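Local coordinates for protein UDP-N-acetylglucosamine 2-epimerase (Listeria monocytogenes, PDB 3OT5) that probably catalyses the reversible epimerisation of UDP-N-acetylglucosamine at C2 to give UDP-N-acetylmannosamine, at residues R101-I106 with A130-F135; K29-F34 with E108-E113; P115-V120 with Q138-H143; E58-I63 with K81-L86; I41-L46 with L119-T124. All blocks are in the same frame, centred on the assembly; numbering follows the deposited sequence.

Contact 1: R101-I106 with A130-F135; sequences RVMNGI and AGLATF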
# COMPACT_ATOMS: atom_id res chain seq x y z
N ARG A 101 -22.22 1.26 -13.38
CA ARG A 101 -22.00 -0.16 -13.71
C ARG A 101 -21.62 -1.01 -12.51
O ARG A 101 -22.14 -2.12 -12.33
CB ARG A 101 -20.96 -0.33 -14.82
CG ARG A 101 -21.48 0.02 -16.20
CD ARG A 101 -20.46 -0.32 -17.27
NE ARG A 101 -21.02 -0.15 -18.61
CZ ARG A 101 -21.00 0.98 -19.32
NH1 ARG A 101 -20.43 2.08 -18.83
NH2 ARG A 101 -21.54 1.01 -20.53
N VAL A 102 -20.72 -0.49 -11.69
CA VAL A 102 -20.26 -1.18 -10.49
C VAL A 102 -21.37 -1.28 -9.43
O VAL A 102 -21.53 -2.32 -8.76
CB VAL A 102 -19.03 -0.47 -9.86
CG1 VAL A 102 -18.74 -1.04 -8.54
CG2 VAL A 102 -17.81 -0.57 -10.78
N MET A 103 -22.12 -0.18 -9.28
CA MET A 103 -23.19 -0.12 -8.30
C MET A 103 -24.32 -1.08 -8.66
O MET A 103 -24.82 -1.78 -7.80
CB MET A 103 -23.73 1.30 -8.23
CG MET A 103 -24.92 1.48 -7.30
SD MET A 103 -25.60 3.14 -7.45
CE MET A 103 -25.95 3.24 -9.20
N ASN A 104 -24.72 -1.09 -9.92
CA ASN A 104 -25.79 -1.99 -10.36
C ASN A 104 -25.32 -3.43 -10.34
O ASN A 104 -26.09 -4.34 -10.00
CB ASN A 104 -26.28 -1.59 -11.75
CG ASN A 104 -27.04 -0.29 -11.74
OD1 ASN A 104 -27.92 -0.08 -10.90
ND2 ASN A 104 -26.75 0.58 -12.70
N GLY A 105 -24.05 -3.64 -10.69
CA GLY A 105 -23.45 -4.97 -10.68
C GLY A 105 -23.40 -5.51 -9.27
O GLY A 105 -23.90 -6.59 -8.99
N ILE A 106 -22.80 -4.74 -8.36
CA ILE A 106 -22.69 -5.14 -6.97
C ILE A 106 -24.07 -5.24 -6.30
O ILE A 106 -24.29 -6.12 -5.48
CB ILE A 106 -21.78 -4.20 -6.19
CG1 ILE A 106 -20.35 -4.28 -6.75
CG2 ILE A 106 -21.76 -4.59 -4.72
CD1 ILE A 106 -19.78 -5.71 -6.74
N ALA A 130 -19.63 0.08 -4.63
CA ALA A 130 -19.98 -1.18 -4.00
C ALA A 130 -20.53 -0.89 -2.61
O ALA A 130 -21.43 -1.57 -2.11
CB ALA A 130 -18.76 -2.09 -3.95
N GLY A 131 -19.98 0.15 -1.97
CA GLY A 131 -20.42 0.54 -0.66
C GLY A 131 -21.86 1.00 -0.71
O GLY A 131 -22.69 0.61 0.12
N LEU A 132 -22.15 1.82 -1.69
CA LEU A 132 -23.48 2.33 -1.88
C LEU A 132 -24.46 1.18 -2.18
O LEU A 132 -25.59 1.18 -1.67
CB LEU A 132 -23.47 3.34 -3.01
CG LEU A 132 -24.79 4.05 -3.31
CD1 LEU A 132 -25.31 4.81 -2.10
CD2 LEU A 132 -24.57 4.97 -4.48
N ALA A 133 -24.06 0.22 -3.01
CA ALA A 133 -24.96 -0.91 -3.31
C ALA A 133 -25.18 -1.71 -2.01
O ALA A 133 -26.24 -2.24 -1.79
CB ALA A 133 -24.40 -1.80 -4.41
N THR A 134 -24.15 -1.76 -1.17
CA THR A 134 -24.21 -2.45 0.12
C THR A 134 -25.26 -1.75 1.01
O THR A 134 -26.10 -2.42 1.65
CB THR A 134 -22.80 -2.48 0.78
OG1 THR A 134 -21.92 -3.27 -0.02
CG2 THR A 134 -22.84 -3.05 2.18
N PHE A 135 -25.25 -0.42 1.01
CA PHE A 135 -26.23 0.33 1.78
C PHE A 135 -27.63 0.13 1.21
O PHE A 135 -28.60 -0.08 1.96
CB PHE A 135 -25.90 1.82 1.78
CG PHE A 135 -27.02 2.66 2.30
CD1 PHE A 135 -27.34 2.65 3.64
CD2 PHE A 135 -27.76 3.46 1.45
CE1 PHE A 135 -28.38 3.41 4.12
CE2 PHE A 135 -28.81 4.23 1.93
CZ PHE A 135 -29.12 4.20 3.25
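Apolar side chains carry nearly all of this contact, M103 and I106 on one helix packing against A130, L132 and A133 on the other. I106 straddles two alanines one helical turn apart: its CG2 lies 3.9 Å from A133 CB, while its CG1 comes equally near A130 CB. The first torsion explains the reach, since CG2 stands opposite the backbone N and CG1 opposite the carbonyl carbon (chi1 -64°), so that both branches are available to the facing helix. M103 reaches the outer side of the interface. Its chain runs straight to the sulfur and then bends at chi3, and M103 SD meets L132 CD2 at 3.6 Å, the two side chains meeting at a slant. V102 adds a looser touch of CG1 on the backbone N of A130.

The helices, parts of 95-113 and 125-136, pack side by side on one face of the parallel sheet in the N-terminal Rossmann-like domain. Their axes approach to 8.0 Å and are inclined at -39°. Alanine at 130 and 133 keeps this separation small, and I33 of the strand beneath touches both I106 and A130.

Polar groups play a smaller part. The methyl CB of A133 rests 3.4 Å from M103 O. Within 130-135, T134 OG1 gives a hydrogen bond of 2.7 Å to A130 O, which also accepts from T134 N; the two donors arrive from opposite faces of the carbonyl plane.

Contact 2: K29-F34 with E108-E113; sequences KVMSIF and EVIAAE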
# COMPACT_ATOMS: atom_id res chain seq x y z
N LYS A 29 -20.96 -14.41 6.74
CA LYS A 29 -20.60 -14.38 5.33
C LYS A 29 -20.05 -13.02 4.98
O LYS A 29 -20.76 -12.04 5.02
CB LYS A 29 -21.80 -14.74 4.44
CG LYS A 29 -21.44 -14.80 2.95
CD LYS A 29 -22.56 -15.40 2.13
CE LYS A 29 -22.12 -15.66 0.70
NZ LYS A 29 -23.18 -16.30 -0.11
N VAL A 30 -18.76 -12.98 4.67
CA VAL A 30 -18.07 -11.75 4.33
C VAL A 30 -17.75 -11.70 2.84
O VAL A 30 -17.12 -12.61 2.30
CB VAL A 30 -16.74 -11.63 5.05
CG1 VAL A 30 -16.06 -10.29 4.67
CG2 VAL A 30 -16.92 -11.74 6.55
N MET A 31 -18.20 -10.64 2.20
CA MET A 31 -17.98 -10.43 0.79
C MET A 31 -16.93 -9.36 0.66
O MET A 31 -17.16 -8.23 1.05
CB MET A 31 -19.27 -9.97 0.11
CG MET A 31 -19.10 -9.68 -1.35
SD MET A 31 -20.63 -9.21 -2.15
CE MET A 31 -21.57 -10.72 -1.97
N SER A 32 -15.77 -9.72 0.12
CA SER A 32 -14.67 -8.78 -0.06
C SER A 32 -14.61 -8.37 -1.50
O SER A 32 -14.52 -9.21 -2.40
CB SER A 32 -13.35 -9.42 0.37
OG SER A 32 -13.41 -9.74 1.75
N ILE A 33 -14.69 -7.07 -1.73
CA ILE A 33 -14.68 -6.55 -3.07
C ILE A 33 -13.39 -5.83 -3.39
O ILE A 33 -12.94 -4.97 -2.63
CB ILE A 33 -15.81 -5.52 -3.25
CG1 ILE A 33 -17.16 -6.12 -2.86
CG2 ILE A 33 -15.85 -5.02 -4.69
CD1 ILE A 33 -18.30 -5.15 -2.97
N PHE A 34 -12.77 -6.22 -4.49
CA PHE A 34 -11.58 -5.50 -4.96
C PHE A 34 -11.58 -5.37 -6.48
O PHE A 34 -11.99 -6.28 -7.20
CB PHE A 34 -10.25 -6.00 -4.35
CG PHE A 34 -10.11 -7.48 -4.23
CD1 PHE A 34 -9.53 -8.22 -5.23
CD2 PHE A 34 -10.48 -8.13 -3.06
CE1 PHE A 34 -9.37 -9.58 -5.09
CE2 PHE A 34 -10.32 -9.47 -2.91
CZ PHE A 34 -9.76 -10.21 -3.93
N GLU A 108 -26.76 -6.32 -7.56
CA GLU A 108 -27.25 -7.64 -7.95
C GLU A 108 -26.49 -8.76 -7.25
O GLU A 108 -27.08 -9.72 -6.78
CB GLU A 108 -27.16 -7.79 -9.47
CG GLU A 108 -27.77 -9.07 -10.02
CD GLU A 108 -27.72 -9.14 -11.54
OE1 GLU A 108 -27.19 -8.20 -12.16
OE2 GLU A 108 -28.22 -10.13 -12.11
N VAL A 109 -25.16 -8.64 -7.17
CA VAL A 109 -24.37 -9.67 -6.52
C VAL A 109 -24.73 -9.79 -5.05
O VAL A 109 -24.89 -10.89 -4.53
CB VAL A 109 -22.85 -9.42 -6.69
CG1 VAL A 109 -22.04 -10.41 -5.85
CG2 VAL A 109 -22.47 -9.55 -8.15
N ILE A 110 -24.87 -8.64 -4.37
CA ILE A 110 -25.22 -8.63 -2.96
C ILE A 110 -26.62 -9.18 -2.71
O ILE A 110 -26.81 -10.01 -1.82
CB ILE A 110 -25.10 -7.22 -2.38
CG1 ILE A 110 -23.63 -6.78 -2.38
CG2 ILE A 110 -25.64 -7.18 -0.97
CD1 ILE A 110 -23.41 -5.36 -1.98
N ALA A 111 -27.59 -8.74 -3.51
CA ALA A 111 -28.97 -9.21 -3.38
C ALA A 111 -29.06 -10.73 -3.42
O ALA A 111 -29.81 -11.33 -2.65
CB ALA A 111 -29.86 -8.59 -4.48
N ALA A 112 -28.30 -11.33 -4.33
CA ALA A 112 -28.30 -12.78 -4.51
C ALA A 112 -27.50 -13.52 -3.42
O ALA A 112 -28.03 -14.42 -2.77
CB ALA A 112 -27.74 -13.12 -5.89
N GLU A 113 -26.24 -13.13 -3.23
CA GLU A 113 -25.36 -13.77 -2.25
C GLU A 113 -25.80 -13.57 -0.80
O GLU A 113 -25.54 -14.43 0.06
CB GLU A 113 -23.92 -13.28 -2.43
CG GLU A 113 -23.29 -13.68 -3.77
CD GLU A 113 -23.06 -15.18 -3.92
OE1 GLU A 113 -22.59 -15.83 -2.95
OE2 GLU A 113 -23.32 -15.71 -5.02
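K29 and E113 meet through chains of contrasting shape. The lysine is fully extended, with CG opposite its backbone N (chi1 -177°) and the chain straight beyond it, which carries NZ to the last residue of the helix. E113 instead bends at chi2 (-67°), folding its carboxylate back toward the lysine, and the two side chains cross at about a right angle. K29 NZ forms a salt bridge of 2.9 Å to E113 OE1, approaching from the anti side and 32° out of the carboxylate plane. K29 NZ also donates to E113 O at 3.0 Å, from a position somewhat tilted from the carbonyl plane. One lysine nitrogen therefore grips both the side chain and the backbone of a single residue, where the helix ends and its last carbonyls would attract a positive charge.

Deeper in, M31 also leaves the strand in an extended form but turns at its last torsion. M31 CE packs 3.5 Å from E113 CB and 3.9 Å from V109 CG1, while M31 SD rests against I110 CG1, also at 3.9 Å. The aliphatic base of E113 thus shares in the apolar layer below its own ion pair.

Strand 28-34 runs nearly antiparallel to the helix, between strands 57-63 and 117-121 of the sheet; M31 also touches V62 and P115, and I110 reaches V118 on the neighbouring strand.

Contact 3: P115-V120 with Q138-H143; sequences PDIVLV and QKMLGH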
# COMPACT_ATOMS: atom_id res chain seq x y z
N PRO A 115 -24.73 -11.51 1.71
CA PRO A 115 -23.71 -11.56 2.72
C PRO A 115 -24.10 -10.76 3.94
O PRO A 115 -24.92 -9.84 3.86
CB PRO A 115 -22.52 -10.88 2.05
CG PRO A 115 -23.14 -9.92 1.10
CD PRO A 115 -24.30 -10.69 0.56
N ASP A 116 -23.49 -11.11 5.07
CA ASP A 116 -23.71 -10.40 6.31
C ASP A 116 -22.94 -9.10 6.31
O ASP A 116 -23.33 -8.13 6.94
CB ASP A 116 -23.25 -11.26 7.45
CG ASP A 116 -24.05 -12.52 7.55
OD1 ASP A 116 -25.27 -12.45 7.32
OD2 ASP A 116 -23.47 -13.57 7.86
N ILE A 117 -21.83 -9.07 5.59
CA ILE A 117 -21.03 -7.87 5.56
C ILE A 117 -20.23 -7.81 4.30
O ILE A 117 -19.76 -8.83 3.80
CB ILE A 117 -20.11 -7.78 6.79
CG1 ILE A 117 -19.32 -6.47 6.80
CG2 ILE A 117 -19.15 -8.98 6.84
CD1 ILE A 117 -18.49 -6.29 8.05
N VAL A 118 -20.10 -6.61 3.78
CA VAL A 118 -19.35 -6.38 2.58
C VAL A 118 -18.18 -5.50 2.96
O VAL A 118 -18.35 -4.52 3.70
CB VAL A 118 -20.18 -5.67 1.52
CG1 VAL A 118 -19.34 -5.46 0.25
CG2 VAL A 118 -21.41 -6.50 1.21
N LEU A 119 -16.99 -5.87 2.48
CA LEU A 119 -15.79 -5.10 2.77
C LEU A 119 -15.29 -4.46 1.51
O LEU A 119 -15.04 -5.14 0.50
CB LEU A 119 -14.69 -5.96 3.38
CG LEU A 119 -15.05 -6.70 4.67
CD1 LEU A 119 -13.90 -7.60 5.10
CD2 LEU A 119 -15.44 -5.70 5.76
N VAL A 120 -15.17 -3.14 1.57
CA VAL A 120 -14.66 -2.35 0.45
C VAL A 120 -13.37 -1.73 0.97
O VAL A 120 -13.18 -1.53 2.20
CB VAL A 120 -15.67 -1.30 -0.03
CG1 VAL A 120 -17.01 -2.00 -0.52
CG2 VAL A 120 -15.96 -0.30 1.05
N GLN A 138 -29.06 -2.83 2.37
CA GLN A 138 -29.11 -2.86 3.83
C GLN A 138 -28.23 -3.94 4.47
O GLN A 138 -28.67 -4.65 5.38
CB GLN A 138 -30.54 -2.94 4.31
CG GLN A 138 -31.34 -1.72 3.88
CD GLN A 138 -32.73 -1.70 4.47
OE1 GLN A 138 -33.33 -2.74 4.74
NE2 GLN A 138 -33.26 -0.49 4.67
N LYS A 139 -26.99 -4.04 3.98
CA LYS A 139 -25.99 -4.96 4.52
C LYS A 139 -24.97 -4.14 5.27
O LYS A 139 -24.74 -2.97 4.96
CB LYS A 139 -25.23 -5.72 3.43
CG LYS A 139 -25.81 -6.97 2.82
CD LYS A 139 -27.22 -6.87 2.38
CE LYS A 139 -28.17 -7.32 3.46
NZ LYS A 139 -28.06 -8.79 3.64
N MET A 140 -24.33 -4.77 6.24
CA MET A 140 -23.32 -4.07 6.99
C MET A 140 -22.13 -3.81 6.05
O MET A 140 -21.76 -4.66 5.23
CB MET A 140 -22.91 -4.88 8.21
CG MET A 140 -21.97 -4.13 9.10
SD MET A 140 -21.65 -5.06 10.58
CE MET A 140 -20.54 -3.93 11.44
N LEU A 141 -21.58 -2.61 6.16
CA LEU A 141 -20.46 -2.18 5.34
C LEU A 141 -19.22 -1.95 6.18
O LEU A 141 -19.23 -1.17 7.13
CB LEU A 141 -20.82 -0.87 4.60
CG LEU A 141 -19.75 -0.33 3.65
CD1 LEU A 141 -19.37 -1.37 2.60
CD2 LEU A 141 -20.24 0.95 2.97
N GLY A 142 -18.15 -2.63 5.81
CA GLY A 142 -16.88 -2.49 6.50
C GLY A 142 -15.94 -1.79 5.54
O GLY A 142 -15.88 -2.13 4.35
N HIS A 143 -15.20 -0.81 6.06
CA HIS A 143 -14.27 -0.03 5.23
C HIS A 143 -12.83 -0.27 5.66
O HIS A 143 -12.41 0.15 6.75
CB HIS A 143 -14.71 1.43 5.31
CG HIS A 143 -14.01 2.34 4.35
ND1 HIS A 143 -13.87 3.69 4.59
CD2 HIS A 143 -13.37 2.10 3.19
CE1 HIS A 143 -13.23 4.25 3.58
NE2 HIS A 143 -12.90 3.30 2.72
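The imidazole of H143 meets the carbonyl O of V120 at its edge, in the ring plane, with CD2 the atom turned toward it at 3.8 Å. The same CD2 lies near V120 CG2. The neighbouring ring atom, NE2, is hydrogen-bonded to G122 O, just beyond the strand, which would fix the ring's rotation.

The backbones join as neighbouring parallel strands. V118 N donates to M140 O at 2.9 Å, V118 O receives G142 N at 2.8 Å, and V120 N continues the ladder to G142 O at 3.0 Å; all three bonds are close to straight. With helix 125-136 between the strands, this is a beta-alpha-beta crossover of the Rossmann type.

G142 lies beside L119, whose CD2 packs 3.6 Å from G142 CA and occupies much of the room a side chain would need. On the face of V118 and V120, L141 CD1 lies 3.9 Å from V120 CG2, the two side chains crossing at about a right angle. Ahead of the strands K139 curls back, bent at chi2, chi3 and chi4: its CG contacts P115 O at 3.2 Å, NZ makes a weak bond to that oxygen, and its stronger partner is N114 OD1.

Contact 4: E58-I63 with K81-L86; sequences ESTVVI and KPDIDL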
# COMPACT_ATOMS: atom_id res chain seq x y z
N GLU A 58 -17.44 -17.31 6.09
CA GLU A 58 -17.70 -17.78 4.75
C GLU A 58 -17.15 -16.61 3.93
O GLU A 58 -17.59 -15.47 4.10
CB GLU A 58 -19.18 -18.02 4.54
CG GLU A 58 -19.57 -18.55 3.16
CD GLU A 58 -21.02 -19.01 3.09
OE1 GLU A 58 -21.65 -19.24 4.16
OE2 GLU A 58 -21.54 -19.18 1.95
N SER A 59 -16.15 -16.86 3.10
CA SER A 59 -15.55 -15.79 2.30
C SER A 59 -16.01 -15.78 0.85
O SER A 59 -15.85 -16.75 0.15
CB SER A 59 -14.03 -15.91 2.34
OG SER A 59 -13.42 -14.86 1.61
N THR A 60 -16.60 -14.66 0.41
CA THR A 60 -17.02 -14.52 -0.98
C THR A 60 -16.19 -13.40 -1.57
O THR A 60 -16.26 -12.26 -1.12
CB THR A 60 -18.52 -14.19 -1.14
OG1 THR A 60 -19.31 -15.22 -0.54
CG2 THR A 60 -18.89 -14.10 -2.63
N VAL A 61 -15.38 -13.72 -2.57
CA VAL A 61 -14.54 -12.72 -3.21
C VAL A 61 -15.15 -12.33 -4.53
O VAL A 61 -15.41 -13.19 -5.39
CB VAL A 61 -13.14 -13.24 -3.43
CG1 VAL A 61 -12.36 -12.28 -4.32
CG2 VAL A 61 -12.44 -13.46 -2.07
N VAL A 62 -15.37 -11.02 -4.68
CA VAL A 62 -15.96 -10.44 -5.86
C VAL A 62 -14.96 -9.49 -6.52
O VAL A 62 -14.47 -8.54 -5.90
CB VAL A 62 -17.22 -9.62 -5.48
CG1 VAL A 62 -17.88 -9.06 -6.73
CG2 VAL A 62 -18.20 -10.48 -4.68
N ILE A 63 -14.67 -9.75 -7.79
CA ILE A 63 -13.76 -8.92 -8.55
C ILE A 63 -14.54 -7.97 -9.45
O ILE A 63 -15.53 -8.35 -10.08
CB ILE A 63 -12.82 -9.75 -9.43
CG1 ILE A 63 -12.05 -10.77 -8.59
CG2 ILE A 63 -11.85 -8.86 -10.17
CD1 ILE A 63 -11.08 -11.61 -9.43
N LYS A 81 -9.31 -18.11 -4.93
CA LYS A 81 -10.19 -18.38 -6.04
C LYS A 81 -11.28 -17.33 -5.92
O LYS A 81 -11.97 -17.30 -4.91
CB LYS A 81 -10.81 -19.77 -5.90
CG LYS A 81 -9.83 -20.91 -5.66
CD LYS A 81 -8.85 -21.14 -6.80
CE LYS A 81 -7.96 -22.35 -6.51
NZ LYS A 81 -7.01 -22.67 -7.61
N PRO A 82 -11.41 -16.43 -6.91
CA PRO A 82 -12.47 -15.42 -6.81
C PRO A 82 -13.83 -16.08 -7.05
O PRO A 82 -13.95 -16.92 -7.93
CB PRO A 82 -12.13 -14.44 -7.93
CG PRO A 82 -11.42 -15.26 -8.93
CD PRO A 82 -10.66 -16.31 -8.17
N ASP A 83 -14.85 -15.70 -6.28
CA ASP A 83 -16.18 -16.30 -6.43
C ASP A 83 -17.01 -15.69 -7.55
O ASP A 83 -17.71 -16.39 -8.28
CB ASP A 83 -16.96 -16.25 -5.11
CG ASP A 83 -16.25 -16.96 -3.97
OD1 ASP A 83 -16.78 -17.97 -3.48
OD2 ASP A 83 -15.12 -16.54 -3.61
N ILE A 84 -16.94 -14.37 -7.68
CA ILE A 84 -17.69 -13.65 -8.71
C ILE A 84 -16.75 -12.68 -9.41
O ILE A 84 -15.94 -12.00 -8.77
CB ILE A 84 -18.92 -12.94 -8.09
CG1 ILE A 84 -19.86 -14.00 -7.48
CG2 ILE A 84 -19.65 -12.10 -9.13
CD1 ILE A 84 -21.10 -13.45 -6.85
N ASP A 85 -16.84 -12.65 -10.74
CA ASP A 85 -15.99 -11.78 -11.54
C ASP A 85 -16.85 -10.95 -12.48
O ASP A 85 -17.35 -11.46 -13.47
CB ASP A 85 -14.97 -12.61 -12.32
CG ASP A 85 -13.94 -11.76 -13.06
OD1 ASP A 85 -12.86 -12.29 -13.40
OD2 ASP A 85 -14.18 -10.55 -13.28
N LEU A 86 -17.03 -9.67 -12.14
CA LEU A 86 -17.82 -8.76 -12.96
C LEU A 86 -16.91 -8.06 -13.96
O LEU A 86 -15.94 -7.40 -13.58
CB LEU A 86 -18.50 -7.72 -12.08
CG LEU A 86 -19.39 -8.28 -10.98
CD1 LEU A 86 -20.01 -7.14 -10.20
CD2 LEU A 86 -20.47 -9.20 -11.57
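I63, D83 and I84 bury the most surface here. I63 turns its CG1 branch to the pyrrolidine of P82, with CG1 opposite the carbonyl carbon (chi1 -56°) and the chain extended beyond it. I63 CD1 comes to 3.4 Å from P82 CB, tighter than usual van der Waals contact, and also meets P82 CG; V61 CG1 approaches the same proline more loosely.

D83 binds V61 with both backbone and side chain. D83 OD2 accepts V61 N at 3.0 Å in a nearly straight bond, with the donor placed well above the carboxylate plane. In return D83 N donates to V61 O at 2.7 Å, although this bond is noticeably bent at 132°. The CB of D83 also rests against T60 CG2, the two side chains crossing at about a right angle.

I84 is held through both its backbone and its side chain. I84 N reaches V61 O as well, at 3.0 Å, and both donors lie in the carbonyl plane, so consecutive amides share one acceptor where the loop enters the strand. I84 O in turn accepts I63 N at 2.8 Å. Its CB packs beside V62 CG1 on the face covered by helix 95-113, where V109 and E113 touch I84. One residue on, I63 O accepts L86 N at 2.9 Å. Parallel pairing adds the short strand 84-85 to strand 57-63 as an outermost strand of the N-terminal Rossmann-like sheet.

Contact 5: I41-L46 with L119-T124; sequences IKMAPL and LVHGDT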
# COMPACT_ATOMS: atom_id res chain seq x y z
N ILE A 41 -3.79 -6.74 -3.53
CA ILE A 41 -2.68 -6.98 -2.63
C ILE A 41 -3.01 -6.62 -1.19
O ILE A 41 -2.58 -7.32 -0.28
CB ILE A 41 -1.42 -6.20 -3.12
CG1 ILE A 41 -0.91 -6.84 -4.41
CG2 ILE A 41 -0.33 -6.22 -2.06
CD1 ILE A 41 0.27 -6.13 -5.03
N LYS A 42 -3.76 -5.54 -0.99
CA LYS A 42 -4.16 -5.09 0.34
C LYS A 42 -5.36 -5.86 0.91
O LYS A 42 -5.52 -5.90 2.11
CB LYS A 42 -4.48 -3.59 0.35
CG LYS A 42 -3.28 -2.66 0.14
CD LYS A 42 -3.67 -1.18 0.25
CE LYS A 42 -2.45 -0.28 0.22
NZ LYS A 42 -2.78 1.20 0.25
N MET A 43 -6.20 -6.44 0.05
CA MET A 43 -7.37 -7.20 0.51
C MET A 43 -7.09 -8.69 0.62
O MET A 43 -7.70 -9.37 1.46
CB MET A 43 -8.59 -6.97 -0.40
CG MET A 43 -9.15 -5.56 -0.34
SD MET A 43 -9.92 -5.11 1.23
CE MET A 43 -11.52 -5.89 1.07
N ALA A 44 -6.17 -9.21 -0.19
CA ALA A 44 -5.81 -10.64 -0.16
C ALA A 44 -5.51 -11.16 1.26
O ALA A 44 -6.08 -12.17 1.66
CB ALA A 44 -4.63 -10.92 -1.08
N PRO A 45 -4.65 -10.45 2.03
CA PRO A 45 -4.32 -10.91 3.38
C PRO A 45 -5.55 -11.07 4.26
O PRO A 45 -5.62 -11.97 5.08
CB PRO A 45 -3.43 -9.77 3.92
CG PRO A 45 -2.93 -9.09 2.78
CD PRO A 45 -4.01 -9.17 1.74
N LEU A 46 -6.50 -10.16 4.08
CA LEU A 46 -7.73 -10.18 4.84
C LEU A 46 -8.53 -11.42 4.40
O LEU A 46 -9.09 -12.14 5.24
CB LEU A 46 -8.50 -8.88 4.57
CG LEU A 46 -9.67 -8.46 5.45
CD1 LEU A 46 -9.26 -8.46 6.92
CD2 LEU A 46 -10.14 -7.08 5.01
N LEU A 119 -16.99 -5.87 2.48
CA LEU A 119 -15.79 -5.10 2.77
C LEU A 119 -15.29 -4.46 1.51
O LEU A 119 -15.04 -5.14 0.50
CB LEU A 119 -14.69 -5.96 3.38
CG LEU A 119 -15.05 -6.70 4.67
CD1 LEU A 119 -13.90 -7.60 5.10
CD2 LEU A 119 -15.44 -5.70 5.76
N VAL A 120 -15.17 -3.14 1.57
CA VAL A 120 -14.66 -2.35 0.45
C VAL A 120 -13.37 -1.73 0.97
O VAL A 120 -13.18 -1.53 2.20
CB VAL A 120 -15.67 -1.30 -0.03
CG1 VAL A 120 -17.01 -2.00 -0.52
CG2 VAL A 120 -15.96 -0.30 1.05
N HIS A 121 -12.48 -1.43 0.05
CA HIS A 121 -11.21 -0.90 0.43
C HIS A 121 -10.91 0.50 -0.08
O HIS A 121 -11.21 0.86 -1.22
CB HIS A 121 -10.10 -1.80 -0.10
CG HIS A 121 -8.73 -1.34 0.27
ND1 HIS A 121 -8.11 -0.27 -0.34
CD2 HIS A 121 -7.86 -1.79 1.21
CE1 HIS A 121 -6.93 -0.07 0.21
NE2 HIS A 121 -6.75 -0.98 1.15
N GLY A 122 -10.29 1.27 0.81
CA GLY A 122 -9.83 2.60 0.50
C GLY A 122 -10.72 3.61 -0.20
O GLY A 122 -11.88 3.80 0.16
N ASP A 123 -10.17 4.19 -1.25
CA ASP A 123 -10.82 5.30 -1.92
C ASP A 123 -11.11 5.18 -3.42
O ASP A 123 -11.36 6.20 -4.08
CB ASP A 123 -9.91 6.48 -1.67
CG ASP A 123 -8.48 6.18 -2.03
OD1 ASP A 123 -8.25 5.37 -2.97
OD2 ASP A 123 -7.57 6.75 -1.39
N THR A 124 -11.10 3.98 -3.96
CA THR A 124 -11.40 3.83 -5.36
C THR A 124 -12.88 4.03 -5.61
O THR A 124 -13.71 3.92 -4.71
CB THR A 124 -11.01 2.45 -5.89
OG1 THR A 124 -11.61 1.43 -5.06
CG2 THR A 124 -9.50 2.31 -5.88
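Helix 37-51 lies against the carboxyl end of strand 117-121, at the point where the strand leaves the sheet through a type II' turn, H121 to T124. H121 is the main meeting point. The K42 and H121 side chains cross at about a right angle, K42 CD meeting the ring obliquely and lying 3.2 Å from H121 NE2. The lysine chain continues, extended, past the imidazole to a salt bridge between its NZ and E145 OE2.

M43 packs against the base of the same histidine side chain. M43 SD sits 3.6 Å from H121 CB and lies at the ring's edge, 4.8 Å from the centroid and 76° off the normal, a Met-aromatic contact. Bends at chi2 and chi3 (-68° and -79°) fold the methionine back along the strand, which places M43 CE 3.6 Å from L119 O and also near L119 CB. Farther along the helix, L46 CD2 closes on L119 CD1 at 3.8 Å.

Beyond the strand, G122 adopts a positive phi in the turn, and T124 caps the start of helix 125-136. A helix packed beside a strand end and the turn leading into the next helix is characteristic of the C-terminal ends of the strands in a Rossmann-like sheet, where such folds commonly place their ligand sites.

Overall arrangement
From the N terminus, strand 28-34 opens contact 2 and helix 37-51 opens contact 5. Contact 4 comes next and closes locally, 58-63 with 81-86, within the spans of both longer loops. Helix 95-113 then opens contact 1 and supplies the second half of contact 2. Strand 117-121 follows, closing contact 5 and opening contact 3; contact 1 is completed on helix 125-136 and contact 3 on strand 140-144. Contacts 1 and 2 cross, as do 1 and 3, 1 and 5, and 2 and 5. Contacts 3 and 4 tie strands within one parallel sheet, contacts 1 and 2 lay helices on the face of M31 and I33, and contact 5 brings helix 37-51 to the face of L119.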